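Local atomic coordinates of DMATS type aromatic prenyltransferase (Streptomyces coelicolor, PDB entry 6ZS0), a protein that probably catalyses transfer of a dimethylallyl group to the 5-position of the indole ring of tryptophan, as a bacterial aromatic prenyltransferase of the DMATS type. Residues D37-V42 with H61-F66. Numbering follows the deposited sequence.
Sequences DALGPV and HTPVEF
L39, in the last turn of helix 25-39, meets P63 and V64 through one methyl group, CD2. That methyl lies 3.9 Å from CG2 of V64 and 4.1 Å from CG of the P63 ring, touching the last loop residue and the first residue of strand 64-70. Both contacts are purely apolar and buried, and the leucine side chain crosses each partner at roughly a right angle. With CG set anti to its carbonyl carbon (chi1 -77°), L39 brings its branched end closer to the strand than its CB direction alone would; the backbones stay well apart, 8.2 Å between CA of L39 and CA of P63. In V64, CG1 is anti to the backbone N (chi1 -176°), and it is the other methyl that meets the leucine. This is helix-on-barrel packing in the ABBA fold, where an antiparallel ten-stranded barrel sits inside a layer of helices. L39 also touches V82 of the neighbouring strand 77-82, and T10 of helix 6-20 touches both L39 and V64. As for backbone hydrogen bonds, P63 pairs with E83 and E65 with L81.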
ATOM      1  N   ASP A  37     -18.098  -4.765   2.527  1.00 21.66           N
ATOM      2  CA  ASP A  37     -18.326  -5.998   1.725  1.00 23.59           C
ATOM      3  C   ASP A  37     -16.988  -6.713   1.477  1.00 23.13           C
ATOM      4  O   ASP A  37     -16.968  -7.928   1.538  1.00 23.89           O
ATOM      5  CB  ASP A  37     -19.031  -5.704   0.397  1.00 26.06           C
ATOM      6  CG  ASP A  37     -19.523  -6.965  -0.315  1.00 29.17           C
ATOM      7  OD1 ASP A  37     -20.360  -7.692   0.251  1.00 31.80           O
ATOM      8  OD2 ASP A  37     -19.051  -7.221  -1.426  1.00 35.35           O
ATOM      9  N   ALA A  38     -15.927  -5.958   1.209  1.00 22.92           N
ATOM     10  CA  ALA A  38     -14.565  -6.496   0.957  1.00 23.24           C
ATOM     11  C   ALA A  38     -14.054  -7.242   2.203  1.00 23.57           C
ATOM     12  O   ALA A  38     -13.466  -8.304   2.054  1.00 24.22           O
ATOM     13  CB  ALA A  38     -13.662  -5.382   0.529  1.00 23.30           C
ATOM     14  N   LEU A  39     -14.325  -6.732   3.397  1.00 22.88           N
ATOM     15  CA  LEU A  39     -13.889  -7.386   4.654  1.00 23.30           C
ATOM     16  C   LEU A  39     -14.666  -8.680   4.887  1.00 24.45           C
ATOM     17  O   LEU A  39     -14.157  -9.539   5.660  1.00 26.09           O
ATOM     18  CB  LEU A  39     -14.091  -6.420   5.829  1.00 22.45           C
ATOM     19  CG  LEU A  39     -13.048  -5.311   5.947  1.00 22.15           C
ATOM     20  CD1 LEU A  39     -13.466  -4.278   6.975  1.00 22.74           C
ATOM     21  CD2 LEU A  39     -11.673  -5.880   6.312  1.00 22.40           C
ATOM     22  N   GLY A  40     -15.868  -8.809   4.320  1.00 23.61           N
ATOM     23  CA  GLY A  40     -16.749  -9.961   4.524  1.00 25.36           C
ATOM     24  C   GLY A  40     -16.974 -10.224   6.006  1.00 25.61           C
ATOM     25  O   GLY A  40     -17.209  -9.298   6.770  1.00 24.95           O
ATOM     26  N   PRO A  41     -16.896 -11.485   6.460  1.00 25.75           N
ATOM     27  CA  PRO A  41     -17.322 -11.836   7.816  1.00 25.59           C
ATOM     28  C   PRO A  41     -16.626 -11.044   8.919  1.00 24.66           C
ATOM     29  O   PRO A  41     -17.272 -10.695   9.940  1.00 25.16           O
ATOM     30  CB  PRO A  41     -16.947 -13.318   7.873  1.00 26.49           C
ATOM     31  CG  PRO A  41     -17.182 -13.758   6.476  1.00 26.71           C
ATOM     32  CD  PRO A  41     -16.502 -12.668   5.682  1.00 26.79           C
ATOM     33  N   VAL A  42     -15.338 -10.732   8.742  0.50 23.51           N
ATOM     34  CA  VAL A  42     -14.537 -10.092   9.828  0.50 22.46           C
ATOM     35  C   VAL A  42     -14.983  -8.645  10.036  0.50 21.47           C
ATOM     36  O   VAL A  42     -14.602  -8.093  11.068  0.50 21.07           O
ATOM     37  CB  VAL A  42     -13.009 -10.158   9.613  0.50 22.40           C
ATOM     38  CG1 VAL A  42     -12.534 -11.579   9.414  0.50 22.66           C
ATOM     39  CG2 VAL A  42     -12.528  -9.262   8.486  0.50 22.43           C
ATOM     40  N   HIS A  61      -1.787  -5.778  12.832  1.00 14.51           N
ATOM     41  CA  HIS A  61      -2.613  -6.847  12.217  1.00 14.55           C
ATOM     42  C   HIS A  61      -4.011  -6.322  11.912  1.00 13.92           C
ATOM     43  O   HIS A  61      -4.912  -7.171  11.729  1.00 14.24           O
ATOM     44  CB  HIS A  61      -2.652  -8.093  13.081  1.00 15.56           C
ATOM     45  CG  HIS A  61      -1.285  -8.536  13.468  1.00 16.27           C
ATOM     46  ND1 HIS A  61      -0.356  -8.947  12.531  1.00 17.06           N
ATOM     47  CD2 HIS A  61      -0.655  -8.552  14.663  1.00 17.47           C
ATOM     48  CE1 HIS A  61       0.766  -9.282  13.176  1.00 17.32           C
ATOM     49  NE2 HIS A  61       0.606  -9.058  14.452  1.00 17.63           N
ATOM     50  N   THR A  62      -4.209  -5.009  11.812  1.00 13.12           N
ATOM     51  CA  THR A  62      -5.462  -4.501  11.199  1.00 12.66           C
ATOM     52  C   THR A  62      -5.433  -4.842   9.713  1.00 12.22           C
ATOM     53  O   THR A  62      -4.458  -4.542   9.033  1.00 11.98           O
ATOM     54  CB  THR A  62      -5.646  -2.999  11.395  1.00 12.57           C
ATOM     55  OG1 THR A  62      -5.530  -2.650  12.776  1.00 13.10           O
ATOM     56  CG2 THR A  62      -6.998  -2.551  10.883  1.00 12.44           C
ATOM     57  N   PRO A  63      -6.474  -5.488   9.121  1.00 12.05           N
ATOM     58  CA  PRO A  63      -6.403  -5.858   7.712  1.00 11.92           C
ATOM     59  C   PRO A  63      -6.858  -4.774   6.745  1.00 11.85           C
ATOM     60  O   PRO A  63      -7.414  -5.075   5.688  1.00 11.74           O
ATOM     61  CB  PRO A  63      -7.351  -7.054   7.666  1.00 11.92           C
ATOM     62  CG  PRO A  63      -8.420  -6.689   8.661  1.00 12.10           C
ATOM     63  CD  PRO A  63      -7.662  -6.037   9.802  1.00 12.25           C
ATOM     64  N   VAL A  64      -6.623  -3.516   7.130  1.00 12.15           N
ATOM     65  CA  VAL A  64      -6.951  -2.308   6.360  1.00 12.57           C
ATOM     66  C   VAL A  64      -5.811  -1.324   6.569  1.00 12.86           C
ATOM     67  O   VAL A  64      -5.332  -1.234   7.708  1.00 12.87           O
ATOM     68  CB  VAL A  64      -8.268  -1.677   6.812  1.00 12.96           C
ATOM     69  CG1 VAL A  64      -8.640  -0.494   5.945  1.00 13.24           C
ATOM     70  CG2 VAL A  64      -9.417  -2.686   6.830  1.00 13.09           C
ATOM     71  N   GLU A  65      -5.451  -0.629   5.503  1.00 13.28           N
ATOM     72  CA  GLU A  65      -4.492   0.490   5.556  1.00 14.27           C
ATOM     73  C   GLU A  65      -4.981   1.538   4.584  1.00 13.76           C
ATOM     74  O   GLU A  65      -5.654   1.194   3.638  1.00 13.72           O
ATOM     75  CB  GLU A  65      -3.083   0.027   5.182  1.00 15.56           C
ATOM     76  CG  GLU A  65      -2.047   1.149   5.231  1.00 17.24           C
ATOM     77  CD  GLU A  65      -0.661   0.722   4.770  1.00 19.03           C
ATOM     78  OE1 GLU A  65      -0.498   0.484   3.551  1.00 21.66           O
ATOM     79  OE2 GLU A  65       0.247   0.619   5.641  1.00 20.98           O
ATOM     80  N   PHE A  66      -4.730   2.796   4.873  1.00 13.64           N
ATOM     81  CA  PHE A  66      -5.143   3.892   3.978  1.00 14.03           C
ATOM     82  C   PHE A  66      -3.915   4.543   3.370  1.00 14.27           C
ATOM     83  O   PHE A  66      -2.794   4.385   3.891  1.00 13.83           O
ATOM     84  CB  PHE A  66      -5.949   4.942   4.723  1.00 14.29           C
ATOM     85  CG  PHE A  66      -7.210   4.380   5.325  1.00 14.34           C
ATOM     86  CD1 PHE A  66      -7.272   4.059   6.675  1.00 14.63           C
ATOM     87  CD2 PHE A  66      -8.316   4.133   4.527  1.00 14.79           C
ATOM     88  CE1 PHE A  66      -8.435   3.543   7.232  1.00 14.76           C
ATOM     89  CE2 PHE A  66      -9.474   3.607   5.081  1.00 14.81           C
ATOM     90  CZ  PHE A  66      -9.539   3.328   6.434  1.00 14.91           C
TER